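Carbohydrate esterase family 2 (CE2) (Chaetomium olivicolor, PDB 4XVH) probably removes acetyl groups from xylan or related polysaccharides, with an SGNH-type esterase domain joined to a beta-sandwich carbohydrate-binding domain. Local coordinates at residues Y197-W203 with H245-A249; P108-I114 with L152-V158; V209-G213 with M235-V239; G6-P10 with Y185-G189. All coordinates share one frame; numbering follows the deposited sequence.

Contact 1. Residues Y197-W203 with H245-A249; sequences YPFPRSW and HYPRA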
loop_
_atom_site.group_PDB
_atom_site.type_symbol
_atom_site.label_atom_id
_atom_site.label_comp_id
_atom_site.label_asym_id
_atom_site.label_seq_id
_atom_site.Cartn_x
_atom_site.Cartn_y
_atom_site.Cartn_z
ATOM N N TYR A 197 -15.077 -8.028 -0.477
ATOM C CA TYR A 197 -13.968 -8.883 -0.008
ATOM C C TYR A 197 -14.462 -9.906 1.017
ATOM O O TYR A 197 -14.959 -9.527 2.071
ATOM C CB TYR A 197 -12.831 -8.048 0.609
ATOM C CG TYR A 197 -11.577 -8.867 0.951
ATOM C CD1 TYR A 197 -10.916 -9.643 -0.023
ATOM C CD2 TYR A 197 -11.052 -8.849 2.233
ATOM C CE1 TYR A 197 -9.771 -10.381 0.292
ATOM C CE2 TYR A 197 -9.906 -9.571 2.562
ATOM C CZ TYR A 197 -9.277 -10.342 1.588
ATOM O OH TYR A 197 -8.166 -11.067 1.940
ATOM N N PRO A 198 -14.300 -11.209 0.727
ATOM C CA PRO A 198 -14.874 -12.190 1.653
ATOM C C PRO A 198 -13.973 -12.501 2.855
ATOM O O PRO A 198 -14.354 -13.335 3.661
ATOM C CB PRO A 198 -15.070 -13.432 0.773
ATOM C CG PRO A 198 -14.061 -13.342 -0.281
ATOM C CD PRO A 198 -13.715 -11.847 -0.466
ATOM N N PHE A 199 -12.820 -11.845 2.982
ATOM C CA PHE A 199 -11.893 -12.195 4.069
ATOM C C PHE A 199 -11.612 -13.724 4.120
ATOM O O PHE A 199 -11.902 -14.405 5.125
ATOM C CB PHE A 199 -12.449 -11.664 5.389
ATOM C CG PHE A 199 -12.344 -10.159 5.485
ATOM C CD1 PHE A 199 -11.138 -9.570 5.853
ATOM C CD2 PHE A 199 -13.415 -9.346 5.136
ATOM C CE1 PHE A 199 -10.990 -8.177 5.892
ATOM C CE2 PHE A 199 -13.295 -7.942 5.184
ATOM C CZ PHE A 199 -12.073 -7.356 5.559
ATOM N N PRO A 200 -11.069 -14.273 3.015
ATOM C CA PRO A 200 -10.788 -15.713 2.991
ATOM C C PRO A 200 -9.731 -16.054 4.026
ATOM O O PRO A 200 -8.808 -15.254 4.272
ATOM C CB PRO A 200 -10.252 -15.954 1.578
ATOM C CG PRO A 200 -9.632 -14.618 1.230
ATOM C CD PRO A 200 -10.605 -13.620 1.782
ATOM N N ARG A 201 -9.860 -17.233 4.602
ATOM C CA ARG A 201 -9.003 -17.648 5.701
ATOM C C ARG A 201 -7.599 -18.001 5.212
ATOM O O ARG A 201 -6.684 -18.235 6.011
ATOM C CB ARG A 201 -9.671 -18.840 6.424
ATOM C CG ARG A 201 -9.025 -19.226 7.761
ATOM C CD ARG A 201 -8.817 -17.993 8.614
ATOM N NE ARG A 201 -8.228 -18.267 9.927
ATOM C CZ ARG A 201 -6.931 -18.470 10.124
ATOM N NH1 ARG A 201 -6.091 -18.503 9.083
ATOM N NH2 ARG A 201 -6.472 -18.678 11.360
ATOM N N SER A 202 -7.429 -18.058 3.891
ATOM C CA SER A 202 -6.100 -18.226 3.297
ATOM C C SER A 202 -5.218 -17.007 3.577
ATOM O O SER A 202 -3.965 -17.085 3.507
ATOM C CB SER A 202 -6.205 -18.472 1.780
ATOM O OG SER A 202 -6.989 -17.485 1.099
ATOM N N TRP A 203 -5.841 -15.884 3.924
ATOM C CA TRP A 203 -5.073 -14.661 4.223
ATOM C C TRP A 203 -5.430 -14.211 5.640
ATOM O O TRP A 203 -6.581 -13.856 5.920
ATOM C CB TRP A 203 -5.367 -13.541 3.190
ATOM C CG TRP A 203 -4.585 -12.228 3.419
ATOM C CD1 TRP A 203 -5.098 -11.032 3.865
ATOM C CD2 TRP A 203 -3.179 -12.001 3.202
ATOM N NE1 TRP A 203 -4.091 -10.080 3.948
ATOM C CE2 TRP A 203 -2.910 -10.643 3.540
ATOM C CE3 TRP A 203 -2.121 -12.805 2.753
ATOM C CZ2 TRP A 203 -1.633 -10.088 3.463
ATOM C CZ3 TRP A 203 -0.846 -12.248 2.665
ATOM C CH2 TRP A 203 -0.609 -10.904 3.031
ATOM N N HIS A 245 -12.309 -9.866 11.807
ATOM C CA HIS A 245 -11.770 -10.845 10.865
ATOM C C HIS A 245 -10.430 -11.424 11.298
ATOM O O HIS A 245 -10.160 -12.597 11.092
ATOM C CB HIS A 245 -11.631 -10.214 9.485
ATOM C CG HIS A 245 -12.909 -9.630 8.969
ATOM N ND1 HIS A 245 -13.997 -10.409 8.629
ATOM C CD2 HIS A 245 -13.284 -8.345 8.760
ATOM C CE1 HIS A 245 -14.979 -9.631 8.215
ATOM N NE2 HIS A 245 -14.574 -8.373 8.286
ATOM N N TYR A 246 -9.586 -10.578 11.880
ATOM C CA TYR A 246 -8.244 -10.981 12.260
ATOM C C TYR A 246 -8.022 -10.721 13.751
ATOM O O TYR A 246 -7.253 -9.845 14.129
ATOM C CB TYR A 246 -7.198 -10.219 11.428
ATOM C CG TYR A 246 -7.430 -10.236 9.926
ATOM C CD1 TYR A 246 -7.785 -11.409 9.253
ATOM C CD2 TYR A 246 -7.266 -9.078 9.175
ATOM C CE1 TYR A 246 -7.985 -11.411 7.856
ATOM C CE2 TYR A 246 -7.474 -9.069 7.802
ATOM C CZ TYR A 246 -7.826 -10.240 7.149
ATOM O OH TYR A 246 -8.005 -10.209 5.774
ATOM N N PRO A 247 -8.714 -11.475 14.599
ATOM C CA PRO A 247 -8.691 -11.173 16.037
ATOM C C PRO A 247 -7.311 -11.280 16.684
ATOM O O PRO A 247 -7.082 -10.663 17.724
ATOM C CB PRO A 247 -9.627 -12.227 16.635
ATOM C CG PRO A 247 -9.629 -13.321 15.646
ATOM C CD PRO A 247 -9.457 -12.703 14.293
ATOM N N ARG A 248 -6.420 -12.071 16.105
ATOM C CA ARG A 248 -5.110 -12.274 16.723
ATOM C C ARG A 248 -4.056 -11.297 16.183
ATOM O O ARG A 248 -2.917 -11.329 16.605
ATOM C CB ARG A 248 -4.625 -13.707 16.493
ATOM C CG ARG A 248 -5.477 -14.811 17.145
ATOM C CD ARG A 248 -5.056 -16.206 16.622
ATOM N NE ARG A 248 -5.321 -16.389 15.184
ATOM C CZ ARG A 248 -4.418 -16.267 14.202
ATOM N NH1 ARG A 248 -3.147 -15.951 14.469
ATOM N NH2 ARG A 248 -4.790 -16.456 12.935
ATOM N N ALA A 249 -4.405 -10.453 15.226
ATOM C CA ALA A 249 -3.359 -9.609 14.631
ATOM C C ALA A 249 -2.877 -8.545 15.604
ATOM O O ALA A 249 -3.665 -8.059 16.425
ATOM C CB ALA A 249 -3.875 -8.930 13.358
HETATM O O HOH W 1 -8.688 -12.320 4.383
#
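An aromatic cluster of Phe-199, His-245 and Tyr-246 joins two loops of the GDSL-type (SGNH) hydrolase domain. One loop leads into strand 207-211 and the other runs from helix 228-243 to strand 250-254. The Phe-199 and His-245 rings form a face-to-face stack. Their planes are only 4° apart and their centroids 3.5 Å. CD2 of His-245 lies over the centre of the Phe-199 ring. The opposite face of Phe-199 is met by the edge of the Tyr-197 ring, with CD2 of Tyr-197 above the ring centre. Both stacked side chains leave beside their backbone N, with chi1 of -72° for Phe-199 and -56° for His-245, which lets the rings overlap. The third ring, Tyr-246, stands across the stack. Phe-199 turns an edge toward it in an offset edge-to-face pair, with CD1 of Phe-199 3.6 Å from CZ of Tyr-246. The hydroxyl end of Tyr-246 also sits at the edge of the Trp-203 indole, whose NE1 is hydrogen-bonded to Asp-113. Pro-200 to Trp-203 form a type I turn, and so do Tyr-246 to Ala-249. At the surface, NH2 of Arg-201 comes within 3.2 Å of NH2 of Arg-248. These are two donors of like charge, so the approach probably costs energy. One water ties the loops together. It lies 2.6 Å from Tyr-246 OH and 2.8 Å from Tyr-197 OH, hydrogen-bonded to both, and it donates to Pro-200 O at 2.9 Å.

Contact 2. Residues P108-I114 with L152-V158; sequences PKRQIDI and LGADYSV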
loop_
_atom_site.group_PDB
_atom_site.type_symbol
_atom_site.label_atom_id
_atom_site.label_comp_id
_atom_site.label_asym_id
_atom_site.label_seq_id
_atom_site.Cartn_x
_atom_site.Cartn_y
_atom_site.Cartn_z
ATOM N N PRO A 108 5.468 -17.218 1.799
ATOM C CA PRO A 108 5.822 -16.902 3.183
ATOM C C PRO A 108 4.710 -17.270 4.193
ATOM O O PRO A 108 3.512 -17.186 3.863
ATOM C CB PRO A 108 6.026 -15.387 3.137
ATOM C CG PRO A 108 6.424 -15.115 1.728
ATOM C CD PRO A 108 5.659 -16.072 0.896
ATOM N N LYS A 109 5.102 -17.659 5.405
ATOM C CA LYS A 109 4.137 -17.892 6.478
ATOM C C LYS A 109 3.707 -16.572 7.105
ATOM O O LYS A 109 2.618 -16.486 7.667
ATOM C CB LYS A 109 4.716 -18.805 7.553
ATOM C CG LYS A 109 5.033 -20.176 7.021
ATOM C CD LYS A 109 5.742 -21.010 8.054
ATOM C CE LYS A 109 6.009 -22.412 7.515
ATOM N NZ LYS A 109 6.471 -23.303 8.609
ATOM N N ARG A 110 4.554 -15.546 6.997
ATOM C CA ARG A 110 4.255 -14.259 7.625
ATOM C C ARG A 110 3.448 -13.374 6.682
ATOM O O ARG A 110 3.727 -13.343 5.489
ATOM C CB ARG A 110 5.532 -13.531 8.026
ATOM C CG ARG A 110 6.350 -14.288 9.069
ATOM C CD ARG A 110 7.675 -13.562 9.299
ATOM N NE ARG A 110 8.422 -14.256 10.362
ATOM C CZ ARG A 110 9.669 -13.947 10.704
ATOM N NH1 ARG A 110 10.283 -12.929 10.089
ATOM N NH2 ARG A 110 10.280 -14.643 11.676
ATOM N N GLN A 111 2.453 -12.673 7.209
ATOM C CA GLN A 111 1.553 -11.889 6.339
ATOM C C GLN A 111 1.219 -10.564 6.998
ATOM O O GLN A 111 0.910 -10.525 8.208
ATOM C CB GLN A 111 0.237 -12.672 6.055
ATOM C CG GLN A 111 0.440 -14.045 5.359
ATOM C CD GLN A 111 -0.879 -14.824 5.193
ATOM O OE1 GLN A 111 -1.794 -14.659 5.986
ATOM N NE2 GLN A 111 -0.976 -15.656 4.147
ATOM N N ILE A 112 1.213 -9.491 6.212
ATOM C CA ILE A 112 1.003 -8.154 6.764
ATOM C C ILE A 112 0.056 -7.315 5.891
ATOM O O ILE A 112 0.272 -7.201 4.679
ATOM C CB ILE A 112 2.371 -7.416 6.888
ATOM C CG1 ILE A 112 3.320 -8.158 7.854
ATOM C CG2 ILE A 112 2.187 -5.990 7.314
ATOM C CD1 ILE A 112 4.700 -7.461 7.988
ATOM N N ASP A 113 -0.957 -6.707 6.499
ATOM C CA ASP A 113 -1.771 -5.703 5.799
ATOM C C ASP A 113 -1.200 -4.307 6.050
ATOM O O ASP A 113 -0.807 -3.980 7.176
ATOM C CB ASP A 113 -3.225 -5.721 6.273
ATOM C CG ASP A 113 -4.082 -6.741 5.522
ATOM O OD1 ASP A 113 -3.504 -7.577 4.795
ATOM O OD2 ASP A 113 -5.328 -6.724 5.676
ATOM N N ILE A 114 -1.191 -3.477 5.009
ATOM C CA ILE A 114 -0.781 -2.090 5.162
ATOM C C ILE A 114 -1.878 -1.183 4.630
ATOM O O ILE A 114 -2.187 -1.228 3.453
ATOM C CB ILE A 114 0.511 -1.823 4.407
ATOM C CG1 ILE A 114 1.500 -2.991 4.658
ATOM C CG2 ILE A 114 1.076 -0.461 4.811
ATOM C CD1 ILE A 114 2.430 -3.281 3.517
ATOM N N LEU A 152 11.021 -8.396 6.821
ATOM C CA LEU A 152 10.507 -9.457 7.707
ATOM C C LEU A 152 10.229 -10.746 6.925
ATOM O O LEU A 152 9.763 -11.728 7.491
ATOM C CB LEU A 152 9.226 -8.991 8.392
ATOM C CG LEU A 152 9.459 -7.748 9.276
ATOM C CD1 LEU A 152 8.134 -7.231 9.757
ATOM C CD2 LEU A 152 10.384 -8.125 10.436
ATOM N N GLY A 153 10.506 -10.740 5.631
ATOM C CA GLY A 153 10.252 -11.919 4.833
ATOM C C GLY A 153 8.750 -12.217 4.746
ATOM O O GLY A 153 8.368 -13.380 4.585
ATOM N N ALA A 154 7.907 -11.183 4.841
ATOM C CA ALA A 154 6.460 -11.400 4.850
ATOM C C ALA A 154 5.770 -11.054 3.529
ATOM O O ALA A 154 6.149 -10.097 2.864
ATOM C CB ALA A 154 5.802 -10.591 5.963
ATOM N N ASP A 155 4.740 -11.829 3.178
ATOM C CA ASP A 155 3.809 -11.411 2.130
ATOM C C ASP A 155 3.039 -10.207 2.662
ATOM O O ASP A 155 2.936 -9.996 3.885
ATOM C CB ASP A 155 2.835 -12.551 1.748
ATOM C CG ASP A 155 3.319 -13.349 0.545
ATOM O OD1 ASP A 155 4.150 -12.830 -0.228
ATOM O OD2 ASP A 155 2.892 -14.499 0.375
ATOM N N TYR A 156 2.478 -9.409 1.771
ATOM C CA TYR A 156 1.751 -8.249 2.258
ATOM C C TYR A 156 0.561 -7.957 1.336
ATOM O O TYR A 156 0.453 -8.501 0.220
ATOM C CB TYR A 156 2.674 -7.021 2.378
ATOM C CG TYR A 156 3.381 -6.690 1.083
ATOM C CD1 TYR A 156 2.781 -5.867 0.138
ATOM C CD2 TYR A 156 4.651 -7.206 0.798
ATOM C CE1 TYR A 156 3.414 -5.553 -1.051
ATOM C CE2 TYR A 156 5.289 -6.899 -0.397
ATOM C CZ TYR A 156 4.661 -6.062 -1.306
ATOM O OH TYR A 156 5.259 -5.733 -2.494
ATOM N N SER A 157 -0.334 -7.130 1.844
ATOM C CA SER A 157 -1.455 -6.610 1.097
ATOM C C SER A 157 -1.577 -5.133 1.415
ATOM O O SER A 157 -1.753 -4.762 2.582
ATOM C CB SER A 157 -2.754 -7.330 1.464
ATOM O OG SER A 157 -3.815 -6.773 0.731
ATOM N N VAL A 158 -1.427 -4.304 0.381
ATOM C CA VAL A 158 -1.594 -2.866 0.517
ATOM C C VAL A 158 -3.016 -2.498 0.115
ATOM O O VAL A 158 -3.464 -2.834 -0.985
ATOM C CB VAL A 158 -0.602 -2.082 -0.376
ATOM C CG1 VAL A 158 -0.875 -0.576 -0.298
ATOM C CG2 VAL A 158 0.843 -2.377 0.045
HETATM O O HOH W 2 1.547 -15.778 2.207
HETATM O O HOH W 3 7.521 -15.634 6.228
#
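The Arg-110 guanidinium meets Leu-152 O at its edge, with the oxygen tilted 17° out of its plane. NH1 of Arg-110 donates to Leu-152 O at 2.9 Å. The extended Arg-110 chain reaches the end of helix 144-151, where Gly-153 completes a Schellman motif. The same arginine makes a cation-pi contact with Trp-329. CD1 of Ile-114 approaches the Tyr-156 ring obliquely and lies 3.9 Å from CB of Tyr-156. The Asp-155 carboxylate lies against the Pro-108 ring, with OD2 of Asp-155 3.2 Å from CD of Pro-108. Asp-155 OD2 also forms a salt bridge with Arg-3 and accepts a hydrogen bond from a water that bridges to Pro-108 O and Gln-111 NE2. On the sheet side with Tyr-156 and Val-158, CD1 of Ile-112 touches CD1 of Leu-152 and CB of Ala-154, each at 3.9 Å. Gln-111, Asp-113, Asp-155 and Ser-157 occupy the other side. A parallel-strand ladder of hydrogen bonds joins the backbones: Asp-155 N to Arg-110 O, Ile-112 N to Asp-155 O, Ser-157 N to Ile-112 O, and Ile-114 N to Ser-157 O. Strand 155-160 is the outer strand, next to 111-116, of the five-stranded parallel sheet in the Rossmann-like SGNH hydrolase fold.

Contact 3. Residues V209-G213 with M235-V239; sequences VINLG and MVKFV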
loop_
_atom_site.group_PDB
_atom_site.type_symbol
_atom_site.label_atom_id
_atom_site.label_comp_id
_atom_site.label_asym_id
_atom_site.label_seq_id
_atom_site.Cartn_x
_atom_site.Cartn_y
_atom_site.Cartn_z
ATOM N N VAL A 209 -0.952 -2.746 9.619
ATOM C CA VAL A 209 -0.332 -1.429 9.689
ATOM C C VAL A 209 -1.325 -0.381 9.206
ATOM O O VAL A 209 -1.910 -0.529 8.123
ATOM C CB VAL A 209 0.941 -1.346 8.830
ATOM C CG1 VAL A 209 1.526 0.081 8.913
ATOM C CG2 VAL A 209 1.970 -2.410 9.293
ATOM N N ILE A 210 -1.578 0.630 10.025
ATOM C CA ILE A 210 -2.528 1.656 9.604
ATOM C C ILE A 210 -1.879 3.021 9.672
ATOM O O ILE A 210 -1.417 3.419 10.732
ATOM C CB ILE A 210 -3.794 1.654 10.473
ATOM C CG1 ILE A 210 -4.476 0.277 10.394
ATOM C CG2 ILE A 210 -4.726 2.802 10.031
ATOM C CD1 ILE A 210 -5.549 0.064 11.414
ATOM N N ASN A 211 -1.892 3.741 8.547
ATOM C CA ASN A 211 -1.328 5.081 8.471
ATOM C C ASN A 211 -2.339 6.049 7.846
ATOM O O ASN A 211 -2.380 6.235 6.624
ATOM C CB ASN A 211 -0.035 5.030 7.659
ATOM C CG ASN A 211 0.682 6.374 7.574
ATOM O OD1 ASN A 211 0.115 7.442 7.816
ATOM N ND2 ASN A 211 1.943 6.313 7.176
ATOM N N LEU A 212 -3.154 6.661 8.696
ATOM C CA LEU A 212 -4.216 7.540 8.239
ATOM C C LEU A 212 -4.324 8.753 9.154
ATOM O O LEU A 212 -4.135 8.633 10.383
ATOM C CB LEU A 212 -5.557 6.805 8.231
ATOM C CG LEU A 212 -5.720 5.687 7.212
ATOM C CD1 LEU A 212 -6.996 4.921 7.572
ATOM C CD2 LEU A 212 -5.835 6.302 5.806
ATOM N N GLY A 213 -4.642 9.904 8.569
ATOM C CA GLY A 213 -4.817 11.118 9.362
ATOM C C GLY A 213 -4.222 12.328 8.665
ATOM O O GLY A 213 -4.576 13.457 8.972
ATOM N N MET A 235 -10.558 5.568 15.013
ATOM C CA MET A 235 -9.371 4.719 14.947
ATOM C C MET A 235 -9.619 3.437 15.775
ATOM O O MET A 235 -9.332 2.341 15.328
ATOM C CB MET A 235 -8.147 5.478 15.457
ATOM C CG MET A 235 -6.847 4.692 15.351
ATOM S SD MET A 235 -6.288 4.456 13.615
ATOM C CE MET A 235 -5.529 6.048 13.230
ATOM N N VAL A 236 -10.182 3.591 16.971
ATOM C CA VAL A 236 -10.500 2.427 17.792
ATOM C C VAL A 236 -11.508 1.525 17.064
ATOM O O VAL A 236 -11.298 0.321 16.925
ATOM C CB VAL A 236 -11.035 2.860 19.168
ATOM C CG1 VAL A 236 -11.607 1.664 19.931
ATOM C CG2 VAL A 236 -9.908 3.535 19.964
ATOM N N LYS A 237 -12.562 2.126 16.527
ATOM C CA LYS A 237 -13.594 1.360 15.844
ATOM C C LYS A 237 -13.075 0.616 14.589
ATOM O O LYS A 237 -13.465 -0.529 14.323
ATOM C CB LYS A 237 -14.749 2.304 15.482
ATOM C CG LYS A 237 -15.934 1.635 14.811
ATOM C CD LYS A 237 -16.572 0.582 15.726
ATOM C CE LYS A 237 -17.957 0.164 15.198
ATOM N NZ LYS A 237 -17.902 -0.004 13.702
ATOM N N PHE A 238 -12.198 1.271 13.821
ATOM C CA PHE A 238 -11.646 0.678 12.603
ATOM C C PHE A 238 -10.827 -0.584 12.968
ATOM O O PHE A 238 -10.994 -1.639 12.372
ATOM C CB PHE A 238 -10.775 1.694 11.845
ATOM C CG PHE A 238 -10.303 1.211 10.487
ATOM C CD1 PHE A 238 -11.040 0.275 9.772
ATOM C CD2 PHE A 238 -9.125 1.689 9.937
ATOM C CE1 PHE A 238 -10.604 -0.191 8.522
ATOM C CE2 PHE A 238 -8.683 1.244 8.693
ATOM C CZ PHE A 238 -9.448 0.281 7.981
ATOM N N VAL A 239 -9.971 -0.466 13.968
ATOM C CA VAL A 239 -9.239 -1.624 14.431
ATOM C C VAL A 239 -10.197 -2.708 14.947
ATOM O O VAL A 239 -10.062 -3.889 14.596
ATOM C CB VAL A 239 -8.217 -1.224 15.511
ATOM C CG1 VAL A 239 -7.654 -2.459 16.193
ATOM C CG2 VAL A 239 -7.070 -0.375 14.855
#
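Met-235, Phe-238 and Val-239 of helix 228-243 cover Ile-210 of strand 207-211 and Leu-212 just after it. The helix belongs to a beta-alpha-beta crossover: it links strand 207-211 to its parallel neighbour 250-254 in the SGNH alpha/beta fold. The short helix and strand segments run at 149° to each other, 11.3 Å apart at the closest approach of their axes. Met-235 comes first. Its chain is bent at chi2 and chi3, which turns its end toward the strand. SD then lies 4.2 Å from CG2 of Ile-210, and CE approaches the Leu-212 carbonyl. That oxygen is hydrogen-bonded to Tyr-231 OH, one turn earlier in the helix. One turn on from Met-235 comes Phe-238, whose CG is anti to the backbone N (chi1 -173°). The side chain sets out toward the strand, and two methyls approach its ring obliquely. CD2 of Phe-238 meets CD1 of Ile-210 at 4.2 Å, while CE2 of Phe-238 meets CD1 of Leu-212, also at 4.2 Å. Every residue that touches here is buried, and the side chains that touch are all apolar. Val-239 ends the row and also packs on Phe-251 of the next strand. Its CG2 lies 3.8 Å from CD1 of Ile-210.

Contact 4. Residues G6-P10 with Y185-G189; sequences GRVNP and YTRYG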
loop_
_atom_site.group_PDB
_atom_site.type_symbol
_atom_site.label_atom_id
_atom_site.label_comp_id
_atom_site.label_asym_id
_atom_site.label_seq_id
_atom_site.Cartn_x
_atom_site.Cartn_y
_atom_site.Cartn_z
ATOM N N GLY A 6 -1.126 -9.937 -3.087
ATOM C CA GLY A 6 -2.001 -8.883 -2.605
ATOM C C GLY A 6 -3.465 -9.254 -2.775
ATOM O O GLY A 6 -3.795 -10.400 -3.113
ATOM N N ARG A 7 -4.348 -8.276 -2.567
ATOM C CA ARG A 7 -5.767 -8.535 -2.603
ATOM C C ARG A 7 -6.252 -8.424 -4.052
ATOM O O ARG A 7 -6.359 -7.317 -4.585
ATOM C CB ARG A 7 -6.508 -7.557 -1.690
ATOM C CG ARG A 7 -8.021 -7.792 -1.588
ATOM C CD ARG A 7 -8.677 -6.696 -0.759
ATOM N NE ARG A 7 -8.336 -6.798 0.660
ATOM C CZ ARG A 7 -8.987 -6.124 1.606
ATOM N NH1 ARG A 7 -9.990 -5.310 1.240
ATOM N NH2 ARG A 7 -8.668 -6.268 2.901
ATOM N N VAL A 8 -6.495 -9.574 -4.693
ATOM C CA VAL A 8 -6.908 -9.599 -6.100
ATOM C C VAL A 8 -8.163 -10.438 -6.244
ATOM O O VAL A 8 -8.175 -11.606 -5.887
ATOM C CB VAL A 8 -5.807 -10.145 -7.017
ATOM C CG1 VAL A 8 -6.284 -10.249 -8.497
ATOM C CG2 VAL A 8 -4.550 -9.244 -6.924
ATOM N N ASN A 9 -9.229 -9.825 -6.745
ATOM C CA ASN A 9 -10.486 -10.546 -6.923
ATOM C C ASN A 9 -10.312 -11.608 -8.003
ATOM O O ASN A 9 -10.094 -11.275 -9.157
ATOM C CB ASN A 9 -11.599 -9.567 -7.290
ATOM C CG ASN A 9 -12.985 -10.204 -7.310
ATOM O OD1 ASN A 9 -13.146 -11.430 -7.351
ATOM N ND2 ASN A 9 -13.999 -9.347 -7.315
ATOM N N PRO A 10 -10.394 -12.900 -7.633
ATOM C CA PRO A 10 -10.195 -13.925 -8.665
ATOM C C PRO A 10 -11.303 -13.959 -9.721
ATOM O O PRO A 10 -11.087 -14.570 -10.761
ATOM C CB PRO A 10 -10.162 -15.233 -7.867
ATOM C CG PRO A 10 -10.954 -14.946 -6.618
ATOM C CD PRO A 10 -10.714 -13.474 -6.312
ATOM N N TYR A 185 -11.789 -0.601 2.512
ATOM C CA TYR A 185 -11.207 -1.848 3.015
ATOM C C TYR A 185 -12.165 -3.058 2.969
ATOM O O TYR A 185 -11.711 -4.209 3.122
ATOM C CB TYR A 185 -10.705 -1.646 4.443
ATOM C CG TYR A 185 -9.849 -2.765 5.017
ATOM C CD1 TYR A 185 -8.531 -2.970 4.579
ATOM C CD2 TYR A 185 -10.343 -3.584 6.015
ATOM C CE1 TYR A 185 -7.748 -3.980 5.130
ATOM C CE2 TYR A 185 -9.578 -4.576 6.555
ATOM C CZ TYR A 185 -8.297 -4.784 6.120
ATOM O OH TYR A 185 -7.549 -5.782 6.711
ATOM N N THR A 186 -13.460 -2.829 2.736
ATOM C CA THR A 186 -14.394 -3.967 2.616
ATOM C C THR A 186 -14.504 -4.494 1.187
ATOM O O THR A 186 -15.210 -5.479 0.928
ATOM C CB THR A 186 -15.836 -3.629 3.070
ATOM O OG1 THR A 186 -16.423 -2.695 2.160
ATOM C CG2 THR A 186 -15.863 -3.051 4.489
ATOM N N ARG A 187 -13.821 -3.837 0.256
ATOM C CA ARG A 187 -13.989 -4.164 -1.159
ATOM C C ARG A 187 -12.917 -5.111 -1.641
ATOM O O ARG A 187 -11.809 -5.037 -1.153
ATOM C CB ARG A 187 -13.950 -2.867 -2.007
ATOM C CG ARG A 187 -15.081 -1.892 -1.695
ATOM C CD ARG A 187 -14.904 -0.615 -2.514
ATOM N NE ARG A 187 -16.061 0.260 -2.371
ATOM C CZ ARG A 187 -16.240 1.352 -3.100
ATOM N NH1 ARG A 187 -15.340 1.689 -4.022
ATOM N NH2 ARG A 187 -17.316 2.100 -2.906
ATOM N N TYR A 188 -13.222 -5.965 -2.620
ATOM C CA TYR A 188 -12.201 -6.864 -3.155
ATOM C C TYR A 188 -11.214 -6.038 -3.965
ATOM O O TYR A 188 -10.127 -5.726 -3.489
ATOM C CB TYR A 188 -12.778 -7.973 -4.053
ATOM C CG TYR A 188 -12.032 -9.290 -3.835
ATOM C CD1 TYR A 188 -12.710 -10.487 -3.611
ATOM C CD2 TYR A 188 -10.640 -9.280 -3.664
ATOM C CE1 TYR A 188 -12.013 -11.672 -3.373
ATOM C CE2 TYR A 188 -9.940 -10.442 -3.409
ATOM C CZ TYR A 188 -10.628 -11.634 -3.273
ATOM O OH TYR A 188 -9.890 -12.764 -2.999
ATOM N N GLY A 189 -11.589 -5.691 -5.199
ATOM C CA GLY A 189 -10.835 -4.700 -5.944
ATOM C C GLY A 189 -11.346 -3.341 -5.525
ATOM O O GLY A 189 -12.478 -3.240 -5.029
HETATM O O HOH W 4 -7.121 -12.061 -2.726
#
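Two parts of the Arg-7 side chain meet different tyrosines: the guanidinium lies over Tyr-185 and CG passes Tyr-188. The Tyr-185 ring plane is turned 50° from the guanidinium. NH2 of Arg-7 lies over one ring face toward the rim, 3.3 Å from CE1 of Tyr-185, and the pair makes a cation-pi contact. CG of Arg-7 lies 3.7 Å from CD2 of Tyr-188. A bend at chi3 (-71°) brings NH1 of Arg-7 onto two backbone carbonyls. Its bond to Tyr-185 O is 2.8 Å long and nearly straight, although the donor stands well above that carbonyl plane. Its bond to Arg-187 O is 3.0 Å. Both oxygens lie at the guanidinium edge, so two backbone carbonyls grip NH1 and help fix the rotation of the buried guanidinium. Tyr-197 offers Arg-7 a further cation-pi contact.

Asn-9 lies over a face of Tyr-188. Its amide is stacked on the ring at 12° between planes, and its CA sits above the ring centre in a CH-pi contact, 3.5 Å from the Tyr-188 centroid. The amide is fixed from outside: OD1 accepts from Ala-11 N and ND2 is hydrogen-bonded to Asp-192 OD2. Pro-10 crosses the far end of the ring, with CD 3.5 Å from OH of Tyr-188. A water joins that hydroxyl to Val-8 N. Together these residues form an interdomain interface, where the Arg-7 loop of the N-terminal beta-sandwich domain docks on the SGNH esterase domain.

In the fold
Asp-113 of contact 2 reaches the other three contacts. Its OD1 receives Trp-203 NE1 of contact 1 at 2.7 Å, and its OD2 is 2.6 Å from Tyr-185 OH of contact 4. Contacts 1 and 4 are also joined by a backbone bond from Tyr-197 N to Thr-186 O, 2.9 Å. Contacts 2 and 3 meet within the parallel sheet, where Val-209 N lies 2.7 Å from Asp-113 O. The bound polyether occupies a pocket that includes Asp-117 and Ser-118, just beyond strand 111-116, and Asn-215, just beyond strand 207-211. The side chain of Leu-212 is about 8 Å from this ligand, that of Val-158 about 12 Å and that of Arg-187 about 13 Å.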